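Local coordinates for protein beta-fructofuranosidase (Bifidobacterium adolescentis, PDB 6NOB) that probably hydrolyses beta-fructofuranosides such as sucrose, releasing the terminal fructose, at residues A199-E204 with N212-I217; H205-A210 with K347-R352; P283-M288 with T355-G360. All blocks are in the same frame, centred on the assembly; numbering follows the deposited sequence. Where two conformers were deposited one is given.

Contact 1: A199-E204 with N212-I217; sequences AVTVDE and NEANAI
V202 and A216 form an antiparallel hydrogen-bonded pair with an irregularity at its loop end. V202 N donates to A216 O at 3.0 Å, an almost straight bond (176° at the hydrogen). In return V202 O takes two donors, N215 N at 2.9 Å and A216 N at 3.2 Å, so two consecutive residues face one: a classic beta bulge, which fits the extra residue in where the strand starts. The tight part lies on the face that carries T201 and I217. There A199 CB meets I217 CG2 at 3.7 Å; the first torsion of I217 leaves that methyl anti to the backbone N. A214 CB is wedged between T201 CB, 3.7 Å away, and V202 O. On the other face V202 and A216 touch more lightly, CG2 to CB at 4.5 Å. Past the bulge the contact opens to solvent: the E204 and N215 side chains run alongside each other, and D203 OD1 bonds the backbone N atoms of H205 and N207 further along the turn. T201 OG1 bonds V209 O and so ties down the connecting loop. Strand 190-202 is an edge strand of a four-stranded antiparallel sheet, one blade of the GH32 propeller; I217 continues the sheet by bonding C243 on strand 235-243, and C136 and F138 of strand 127-138 pack against A199, A214 and I217.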
# COMPACT_ATOMS: atom_id res chain seq x y z
N ALA A 199 5.34 6.09 10.90
CA ALA A 199 6.70 6.27 11.39
C ALA A 199 6.97 7.72 11.76
O ALA A 199 6.54 8.64 11.06
CB ALA A 199 7.73 5.82 10.35
N VAL A 200 7.70 7.91 12.86
CA VAL A 200 8.19 9.23 13.27
C VAL A 200 9.67 9.10 13.58
O VAL A 200 10.06 8.33 14.48
CB VAL A 200 7.43 9.78 14.49
CG1 VAL A 200 7.96 11.16 14.86
CG2 VAL A 200 5.94 9.84 14.21
N THR A 201 10.51 9.83 12.85
CA THR A 201 11.94 9.83 13.10
C THR A 201 12.25 10.69 14.31
O THR A 201 11.82 11.85 14.39
CB THR A 201 12.72 10.33 11.87
OG1 THR A 201 12.35 11.69 11.59
CG2 THR A 201 12.42 9.47 10.65
N VAL A 202 13.00 10.13 15.27
CA VAL A 202 13.27 10.78 16.54
C VAL A 202 14.77 10.73 16.83
O VAL A 202 15.52 9.97 16.22
CB VAL A 202 12.48 10.14 17.71
CG1 VAL A 202 10.98 10.28 17.48
CG2 VAL A 202 12.87 8.68 17.87
N ASP A 203 15.20 11.55 17.79
CA ASP A 203 16.56 11.50 18.29
C ASP A 203 16.64 10.49 19.43
O ASP A 203 15.70 9.73 19.68
CB ASP A 203 17.05 12.90 18.68
CG ASP A 203 16.30 13.49 19.88
OD1 ASP A 203 15.46 12.79 20.50
OD2 ASP A 203 16.55 14.67 20.20
N GLU A 204 17.76 10.47 20.16
CA GLU A 204 17.95 9.47 21.19
C GLU A 204 17.07 9.70 22.42
O GLU A 204 16.93 8.78 23.24
CB GLU A 204 19.43 9.40 21.60
CG GLU A 204 19.87 10.48 22.59
CD GLU A 204 20.46 11.70 21.90
OE1 GLU A 204 20.12 11.96 20.73
OE2 GLU A 204 21.28 12.39 22.54
N ASN A 212 17.35 12.88 8.47
CA ASN A 212 18.79 12.76 8.30
C ASN A 212 19.54 12.95 9.62
O ASN A 212 20.65 12.43 9.76
CB ASN A 212 19.29 13.76 7.26
CG ASN A 212 19.25 13.19 5.84
OD1 ASN A 212 18.64 12.16 5.59
ND2 ASN A 212 19.92 13.87 4.92
N GLU A 213 18.94 13.65 10.58
CA GLU A 213 19.54 13.88 11.88
C GLU A 213 19.05 12.89 12.93
O GLU A 213 19.48 12.98 14.09
CB GLU A 213 19.23 15.29 12.37
CG GLU A 213 19.28 16.35 11.28
CD GLU A 213 18.86 17.72 11.80
OE1 GLU A 213 18.32 18.51 11.00
OE2 GLU A 213 19.06 17.99 13.00
N ALA A 214 18.17 11.96 12.56
CA ALA A 214 17.52 11.10 13.54
C ALA A 214 18.46 9.99 14.01
O ALA A 214 19.43 9.62 13.35
CB ALA A 214 16.24 10.50 12.96
N ASN A 215 18.14 9.46 15.20
CA ASN A 215 18.86 8.33 15.76
C ASN A 215 18.07 7.03 15.69
O ASN A 215 18.67 5.96 15.83
CB ASN A 215 19.23 8.60 17.22
CG ASN A 215 20.32 9.64 17.35
OD1 ASN A 215 20.08 10.76 17.82
ND2 ASN A 215 21.53 9.29 16.93
N ALA A 216 16.76 7.09 15.47
CA ALA A 216 15.93 5.91 15.39
C ALA A 216 14.62 6.27 14.70
O ALA A 216 14.24 7.44 14.63
CB ALA A 216 15.65 5.32 16.78
N ILE A 217 13.94 5.24 14.19
CA ILE A 217 12.58 5.36 13.69
C ILE A 217 11.64 4.86 14.78
O ILE A 217 11.77 3.72 15.24
CB ILE A 217 12.37 4.56 12.40
CG1 ILE A 217 13.41 4.91 11.34
CG2 ILE A 217 10.96 4.77 11.86
CD1 ILE A 217 13.38 3.95 10.16

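Contact 2: H205-A210 with K347-R352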
# COMPACT_ATOMS: atom_id res chain seq x y z
N HIS A 205 16.48 10.88 22.57
CA HIS A 205 15.54 11.15 23.65
C HIS A 205 14.09 11.18 23.17
O HIS A 205 13.22 11.69 23.88
CB HIS A 205 15.90 12.47 24.35
CG HIS A 205 17.29 12.50 24.89
ND1 HIS A 205 18.25 13.37 24.42
CD2 HIS A 205 17.89 11.78 25.86
CE1 HIS A 205 19.38 13.18 25.07
NE2 HIS A 205 19.19 12.22 25.96
N ASP A 206 13.83 10.65 21.97
CA ASP A 206 12.51 10.56 21.37
C ASP A 206 11.92 11.91 20.98
O ASP A 206 10.71 12.04 20.81
CB ASP A 206 11.53 9.80 22.27
CG ASP A 206 11.83 8.31 22.35
OD1 ASP A 206 11.77 7.64 21.30
OD2 ASP A 206 12.15 7.82 23.45
N ASN A 207 12.76 12.94 20.83
CA ASN A 207 12.30 14.19 20.23
C ASN A 207 12.16 14.00 18.72
O ASN A 207 13.12 13.58 18.07
CB ASN A 207 13.27 15.33 20.50
CG ASN A 207 13.41 15.64 21.97
OD1 ASN A 207 12.47 16.12 22.60
ND2 ASN A 207 14.59 15.40 22.52
N PRO A 208 11.00 14.31 18.14
CA PRO A 208 10.89 14.27 16.68
C PRO A 208 11.87 15.24 16.03
O PRO A 208 11.94 16.42 16.40
CB PRO A 208 9.43 14.67 16.43
CG PRO A 208 8.72 14.34 17.70
CD PRO A 208 9.72 14.60 18.80
N VAL A 209 12.65 14.73 15.09
CA VAL A 209 13.63 15.51 14.34
C VAL A 209 13.58 15.08 12.88
O VAL A 209 12.96 14.08 12.52
CB VAL A 209 15.07 15.33 14.89
CG1 VAL A 209 15.17 15.80 16.33
CG2 VAL A 209 15.50 13.88 14.76
N ALA A 210 14.25 15.87 12.04
CA ALA A 210 14.39 15.52 10.63
C ALA A 210 15.06 14.16 10.49
O ALA A 210 15.86 13.74 11.33
CB ALA A 210 15.20 16.59 9.90
N LYS A 347 2.25 14.82 24.49
CA LYS A 347 3.28 15.83 24.67
C LYS A 347 4.64 15.28 24.26
O LYS A 347 5.06 14.21 24.72
CB LYS A 347 3.32 16.31 26.12
CG LYS A 347 4.31 17.44 26.36
CD LYS A 347 3.76 18.46 27.34
CE LYS A 347 4.62 19.72 27.36
NZ LYS A 347 5.04 20.10 28.74
N LYS A 348 5.33 16.01 23.39
CA LYS A 348 6.68 15.63 23.00
C LYS A 348 7.65 15.89 24.16
O LYS A 348 7.42 16.78 24.98
CB LYS A 348 7.12 16.40 21.76
CG LYS A 348 6.29 16.07 20.52
CD LYS A 348 6.63 16.99 19.35
CE LYS A 348 6.20 18.42 19.63
NZ LYS A 348 6.33 19.28 18.42
N PRO A 349 8.75 15.11 24.26
CA PRO A 349 9.19 14.01 23.40
C PRO A 349 8.28 12.79 23.44
O PRO A 349 7.57 12.57 24.42
CB PRO A 349 10.57 13.66 23.96
CG PRO A 349 10.52 14.11 25.37
CD PRO A 349 9.70 15.36 25.36
N LEU A 350 8.30 12.00 22.37
CA LEU A 350 7.40 10.85 22.23
C LEU A 350 8.02 9.59 22.84
O LEU A 350 8.19 8.56 22.18
CB LEU A 350 7.04 10.64 20.76
CG LEU A 350 6.34 11.81 20.08
CD1 LEU A 350 5.99 11.48 18.64
CD2 LEU A 350 5.09 12.22 20.85
N LYS A 351 8.37 9.69 24.12
CA LYS A 351 8.82 8.53 24.87
C LYS A 351 7.74 7.46 24.87
O LYS A 351 6.55 7.76 24.83
CB LYS A 351 9.17 8.92 26.31
CG LYS A 351 10.42 9.78 26.45
CD LYS A 351 10.53 10.35 27.86
CE LYS A 351 10.66 9.25 28.90
NZ LYS A 351 9.80 9.51 30.09
N ARG A 352 8.17 6.19 24.93
CA ARG A 352 7.22 5.08 24.81
C ARG A 352 6.13 5.11 25.87
O ARG A 352 5.06 4.54 25.65
CB ARG A 352 7.96 3.75 24.86
CG ARG A 352 8.37 3.32 26.26
CD ARG A 352 9.34 2.15 26.23
NE ARG A 352 9.95 1.93 27.54
CZ ARG A 352 11.20 1.53 27.73
NH1 ARG A 352 11.98 1.29 26.68
NH2 ARG A 352 11.68 1.37 28.96
O HOH W 1 11.01 5.49 24.96
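D206 O takes the backbone N of L350 at 2.9 Å, with the donor lying above the carbonyl plane. Around this bond the P349 ring settles into a polar notch: its CB is 3.3 Å from H205 O and 3.4 Å from N207 OD1, the asparagine side chain running alongside the ring. Next to it P208 CG rests on the aliphatic chain of K348, 3.8 Å from CD, and reaches L350 CD1 at 4.1 Å. The D206 side chain lies against the backbone of L350 and K351, and a water links its OD2 to R352 N. In the second shell, R218 forms a salt bridge with D206 OD1, and K348 NZ bonds P283 O, which probably steadies the lysine chain against the P208 ring. The peptide before P349 is cis, L350 is the centre of an inverse gamma turn, and D206 has a left-handed backbone conformation (phi 68°, psi 20°) where its carbonyl meets L350 N. Two strand-connecting loops thus meet: segment 205-210 links strand 190-202 to strand 216-227, and segment 347-352 leads from strand 337-347 toward strand 357-365, a loop-to-loop join between neighbouring blades of a five-bladed GH32 propeller.

Contact 3: P283-M288 with T355-G360; sequences PDRAYM and TWRYEG
E359 OE1, 4.5 Å from R285 NE across the contact, is gripped from several sides. R357 approaches it side-on with two nitrogens, NE at 2.9 Å and NH2 at 2.8 Å; NH2 meets the syn lone pair of OE1, NE comes from above the carboxylate plane, and OE1 lies in the plane of the R357 guanidinium. S345 OG, on the strand between, is a third partner, and it also bonds R285 NE. Thus one serine hydroxyl links the arginine of one strand to the carboxylate of the other. R285 itself lies flat on R357, the guanidinium centres 3.6 Å apart and the planes at 15°, although the two side chains as a whole cross at about a right angle. An alanine at R285 would probably leave this face of the R357 guanidinium without its flat cover and S345 OG without one of its partners. On the other side of the strands the contact turns apolar. The M288 chain bends at its last torsion (chi3 -64°), which carries CE over the centre of the six-membered ring of W356, 3.7 Å from the centroid, in a CH-pi contact that goes with an oblique Met-aromatic approach of SD. M288 CB also touches W356 CZ3, at 3.7 Å. A water that donates to E359 OE2 is also bonded to Y287 OH, which bonds D282 N as well. Strands 285-288 and 357-360 come no nearer than 9.1 Å between axes because strand 337-347 runs between them in the same blade, so side chains make this contact by bridging over it. Two like charges can lie face to face here presumably because the E359 carboxylate offsets them: it is salt-bridged to R357 and, lying well out of the R285 guanidinium plane, probably acts on R285 through charge alone.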
# COMPACT_ATOMS: atom_id res chain seq x y z
N PRO A 283 1.63 23.19 19.59
CA PRO A 283 2.93 22.93 18.95
C PRO A 283 3.84 22.03 19.77
O PRO A 283 4.79 21.47 19.22
CB PRO A 283 3.53 24.33 18.78
CG PRO A 283 2.87 25.15 19.84
CD PRO A 283 1.48 24.61 19.98
N ASP A 284 3.57 21.87 21.07
CA ASP A 284 4.35 20.98 21.92
C ASP A 284 3.78 19.56 21.96
O ASP A 284 4.26 18.75 22.76
CB ASP A 284 4.42 21.55 23.34
CG ASP A 284 5.10 22.91 23.39
OD1 ASP A 284 6.10 23.10 22.67
OD2 ASP A 284 4.63 23.78 24.15
N ARG A 285 2.79 19.25 21.13
CA ARG A 285 2.20 17.92 21.11
C ARG A 285 2.20 17.38 19.69
O ARG A 285 2.02 18.13 18.72
CB ARG A 285 0.76 17.94 21.65
CG ARG A 285 0.64 18.47 23.08
CD ARG A 285 -0.80 18.42 23.58
NE ARG A 285 -1.21 17.06 23.95
CZ ARG A 285 -0.97 16.50 25.13
NH1 ARG A 285 -0.32 17.18 26.07
NH2 ARG A 285 -1.37 15.26 25.38
N ALA A 286 2.43 16.07 19.57
CA ALA A 286 2.26 15.36 18.31
C ALA A 286 0.84 14.82 18.22
O ALA A 286 0.21 14.52 19.23
CB ALA A 286 3.27 14.22 18.18
N TYR A 287 0.34 14.70 16.99
CA TYR A 287 -1.06 14.34 16.77
C TYR A 287 -1.17 13.05 15.97
O TYR A 287 -0.41 12.82 15.03
CB TYR A 287 -1.80 15.49 16.07
CG TYR A 287 -2.09 16.62 17.02
CD1 TYR A 287 -1.12 17.59 17.29
CD2 TYR A 287 -3.31 16.71 17.68
CE1 TYR A 287 -1.37 18.62 18.18
CE2 TYR A 287 -3.57 17.74 18.57
CZ TYR A 287 -2.60 18.69 18.81
OH TYR A 287 -2.85 19.71 19.70
N MET A 288 -2.13 12.22 16.37
CA MET A 288 -2.33 10.89 15.81
C MET A 288 -3.79 10.75 15.39
O MET A 288 -4.70 10.97 16.20
CB MET A 288 -1.96 9.80 16.83
CG MET A 288 -2.39 8.38 16.45
SD MET A 288 -2.40 7.23 17.86
CE MET A 288 -0.67 7.19 18.32
N THR A 355 1.42 9.37 27.62
CA THR A 355 0.04 8.99 27.34
C THR A 355 -0.51 9.77 26.16
O THR A 355 -0.04 10.86 25.82
CB THR A 355 -0.85 9.22 28.57
OG1 THR A 355 -0.89 10.61 28.88
CG2 THR A 355 -0.31 8.45 29.76
N TRP A 356 -1.53 9.20 25.53
CA TRP A 356 -2.15 9.78 24.35
C TRP A 356 -3.55 10.26 24.72
O TRP A 356 -4.40 9.46 25.12
CB TRP A 356 -2.17 8.77 23.20
CG TRP A 356 -0.80 8.59 22.63
CD1 TRP A 356 0.16 7.72 23.07
CD2 TRP A 356 -0.21 9.32 21.55
NE1 TRP A 356 1.30 7.85 22.32
CE2 TRP A 356 1.10 8.83 21.38
CE3 TRP A 356 -0.67 10.33 20.70
CZ2 TRP A 356 1.95 9.32 20.39
CZ3 TRP A 356 0.18 10.82 19.73
CH2 TRP A 356 1.48 10.31 19.58
N ARG A 357 -3.77 11.57 24.60
CA ARG A 357 -5.00 12.21 25.02
C ARG A 357 -6.01 12.20 23.87
O ARG A 357 -5.69 12.61 22.76
CB ARG A 357 -4.71 13.65 25.45
CG ARG A 357 -5.88 14.41 26.04
CD ARG A 357 -5.43 15.79 26.47
NE ARG A 357 -5.09 16.64 25.33
CZ ARG A 357 -4.37 17.76 25.41
NH1 ARG A 357 -3.91 18.17 26.59
NH2 ARG A 357 -4.12 18.47 24.32
N TYR A 358 -7.22 11.72 24.15
CA TYR A 358 -8.26 11.70 23.14
C TYR A 358 -8.78 13.11 22.88
O TYR A 358 -9.18 13.81 23.81
CB TYR A 358 -9.41 10.78 23.56
CG TYR A 358 -10.54 10.69 22.55
CD1 TYR A 358 -10.27 10.68 21.19
CD2 TYR A 358 -11.86 10.61 22.96
CE1 TYR A 358 -11.29 10.60 20.26
CE2 TYR A 358 -12.89 10.54 22.04
CZ TYR A 358 -12.60 10.53 20.69
OH TYR A 358 -13.61 10.45 19.77
N GLU A 359 -8.76 13.52 21.62
CA GLU A 359 -9.13 14.88 21.23
C GLU A 359 -10.48 14.95 20.53
O GLU A 359 -10.89 16.04 20.10
CB GLU A 359 -8.05 15.49 20.33
CG GLU A 359 -6.67 15.54 20.95
CD GLU A 359 -6.41 16.83 21.70
OE1 GLU A 359 -5.41 16.91 22.44
OE2 GLU A 359 -7.21 17.78 21.54
N GLY A 360 -11.19 13.83 20.39
CA GLY A 360 -12.44 13.81 19.66
C GLY A 360 -12.22 13.49 18.20
O GLY A 360 -11.09 13.38 17.72
O HOH W 2 -4.99 20.03 20.90

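In the fold
Following the chain from the N terminus, contact 1 comes first and closes the short loop between strands 190-202 and 216-227. Segment 205-210 sits inside that loop, so contact 2 crosses contact 1 as it reaches forward to 347-352; V202 packs on N207 where the two meet. Contact 3 then opens at 283-288, within the span of contact 2, and closes beyond it at 355-360, so these two cross as well, with L350 packed on A286 and K348 N close to D284 O. Contacts 1 and 3 follow in series and do not touch, their nearest atoms about 6 Å apart. Contact 1 lies within one blade and contact 3 within the next, and contact 2 joins them.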